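Local structure of nitrogenase molybdenum-iron protein beta chain (Clostridium pasteurianum, 4WES) at residues 356-361 / 366-371. The protein forms, with the alpha chain, the molybdenum-iron component of nitrogenase, which reduces dinitrogen to ammonia, and shares an [8Fe-7S] cluster with that chain. Numbering follows the deposited sequence.
Sequences AMLAEA and SKVKVE
Leu358, near the end of helix 348-360, faces Ser366, just ahead of strand 367-370, and Val368 within it, and the two backbones come nearest at Leu358 and Ser366, whose CA atoms are 8.2 Å apart. That spacing is bridged by side chains alone. Leu358 does the work from the helix: its CG stands anti to the carbonyl carbon (chi1 -68°), which sends the forked end out to the strand. Its CD1 methyl meets two residues at once, Val368 CG2 at 3.8 Å and Ser366 CB at 3.9 Å. Leu358 and Val368 reach toward each other tip to tip, methyl against methyl, at ordinary van der Waals distance. The other branch, Leu358 CD2, lies 4.1 Å from Ser366 OG, an apolar flank beside a hydroxyl whose polar need is met elsewhere, by a hydrogen bond with Pro338 O. Ser366 thus gives its CB to Leu358 while its OG is tied to the neighbouring strand. Lys367 between them turns its CB away from the helix and meets Trp380 in a cation-pi contact. This is the second half of a beta-alpha-beta crossover, in which strand 337-343 leads through helix 348-360 into strand 367-370, parallel to the first and hydrogen-bonded to it through Lys367 and Lys369. Leu358 also rests on Pro338 and Ile363, Val368 packs about a turn earlier on the helix, on Ile354 and Asp355, and Met357 turns to helix 321-333.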
loop_
_atom_site.group_PDB
_atom_site.type_symbol
_atom_site.label_atom_id
_atom_site.label_comp_id
_atom_site.label_asym_id
_atom_site.label_seq_id
_atom_site.Cartn_x
_atom_site.Cartn_y
_atom_site.Cartn_z
ATOM N N ALA B 356 -5.953 -7.231 30.183
ATOM C CA ALA B 356 -6.053 -8.679 30.333
ATOM C C ALA B 356 -5.365 -9.436 29.198
ATOM O O ALA B 356 -4.688 -10.448 29.453
ATOM C CB ALA B 356 -7.513 -9.108 30.434
ATOM N N MET B 357 -5.515 -8.989 27.953
ATOM C CA MET B 357 -4.851 -9.699 26.854
ATOM C C MET B 357 -3.334 -9.525 26.916
ATOM O O MET B 357 -2.611 -10.456 26.573
ATOM C CB MET B 357 -5.438 -9.348 25.485
ATOM C CG MET B 357 -5.161 -7.919 25.048
ATOM S SD MET B 357 -5.867 -7.498 23.455
ATOM C CE MET B 357 -7.617 -7.578 23.822
ATOM N N LEU B 358 -2.848 -8.344 27.346
ATOM C CA LEU B 358 -1.420 -8.148 27.520
ATOM C C LEU B 358 -0.892 -9.089 28.593
ATOM O O LEU B 358 0.155 -9.723 28.413
ATOM C CB LEU B 358 -1.110 -6.691 27.875
ATOM C CG LEU B 358 -1.379 -5.687 26.761
ATOM C CD1 LEU B 358 -1.323 -4.276 27.339
ATOM C CD2 LEU B 358 -0.402 -5.842 25.618
ATOM N N ALA B 359 -1.615 -9.206 29.703
ATOM C CA ALA B 359 -1.166 -10.080 30.772
ATOM C C ALA B 359 -1.150 -11.534 30.306
ATOM O O ALA B 359 -0.213 -12.273 30.644
ATOM C CB ALA B 359 -2.050 -9.913 31.997
ATOM N N GLU B 360 -2.176 -11.964 29.560
ATOM C CA GLU B 360 -2.227 -13.369 29.117
ATOM C C GLU B 360 -1.025 -13.669 28.226
ATOM O O GLU B 360 -0.494 -14.771 28.266
ATOM C CB GLU B 360 -3.547 -13.640 28.352
ATOM C CG GLU B 360 -3.669 -15.050 27.748
ATOM C CD GLU B 360 -4.920 -15.265 26.911
ATOM O OE1 GLU B 360 -5.809 -14.385 26.926
ATOM O OE2 GLU B 360 -5.018 -16.321 26.236
ATOM N N ALA B 361 -0.605 -12.704 27.416
ATOM C CA ALA B 361 0.541 -12.871 26.531
ATOM C C ALA B 361 1.890 -12.610 27.221
ATOM O O ALA B 361 2.959 -12.766 26.600
ATOM C CB ALA B 361 0.388 -11.918 25.363
ATOM N N SER B 366 3.740 -1.974 28.386
ATOM C CA SER B 366 2.878 -1.221 27.472
ATOM C C SER B 366 2.107 -0.152 28.222
ATOM O O SER B 366 1.922 -0.238 29.437
ATOM C CB SER B 366 1.930 -2.175 26.762
ATOM O OG SER B 366 2.653 -3.075 25.934
ATOM N N LYS B 367 1.673 0.856 27.497
ATOM C CA LYS B 367 0.874 1.936 28.048
ATOM C C LYS B 367 -0.484 1.885 27.395
ATOM O O LYS B 367 -0.587 1.977 26.185
ATOM C CB LYS B 367 1.506 3.316 27.846
ATOM C CG LYS B 367 2.879 3.474 28.475
ATOM C CD LYS B 367 3.425 4.895 28.342
ATOM C CE LYS B 367 4.738 5.076 29.070
ATOM N NZ LYS B 367 5.211 6.491 28.968
ATOM N N VAL B 368 -1.517 1.771 28.210
ATOM C CA VAL B 368 -2.896 1.706 27.780
ATOM C C VAL B 368 -3.626 2.880 28.404
ATOM O O VAL B 368 -3.514 3.075 29.632
ATOM C CB VAL B 368 -3.514 0.390 28.260
ATOM C CG1 VAL B 368 -4.962 0.296 27.871
ATOM C CG2 VAL B 368 -2.735 -0.807 27.729
ATOM N N LYS B 369 -4.320 3.692 27.630
ATOM C CA LYS B 369 -4.980 4.839 28.199
ATOM C C LYS B 369 -6.351 5.061 27.579
ATOM O O LYS B 369 -6.521 5.121 26.355
ATOM C CB LYS B 369 -4.141 6.107 28.047
ATOM C CG LYS B 369 -4.721 7.305 28.779
ATOM C CD LYS B 369 -3.784 8.507 28.749
ATOM C CE LYS B 369 -4.411 9.703 29.385
ATOM N NZ LYS B 369 -3.505 10.891 29.356
ATOM N N VAL B 370 -7.331 5.206 28.453
ATOM C CA VAL B 370 -8.678 5.626 28.112
ATOM C C VAL B 370 -8.741 7.158 28.247
ATOM O O VAL B 370 -8.204 7.733 29.211
ATOM C CB VAL B 370 -9.679 4.945 29.041
ATOM C CG1 VAL B 370 -11.072 5.520 28.923
ATOM C CG2 VAL B 370 -9.690 3.452 28.772
ATOM N N GLU B 371 -9.395 7.816 27.307
ATOM C CA GLU B 371 -9.389 9.265 27.256
ATOM C C GLU B 371 -7.960 9.811 27.132
ATOM O O GLU B 371 -7.621 10.852 27.684
ATOM C CB GLU B 371 -10.189 9.912 28.371
ATOM C CG GLU B 371 -11.660 9.547 28.344
ATOM C CD GLU B 371 -12.426 10.270 29.404
ATOM O OE1 GLU B 371 -12.929 11.384 29.157
ATOM O OE2 GLU B 371 -12.484 9.744 30.513
#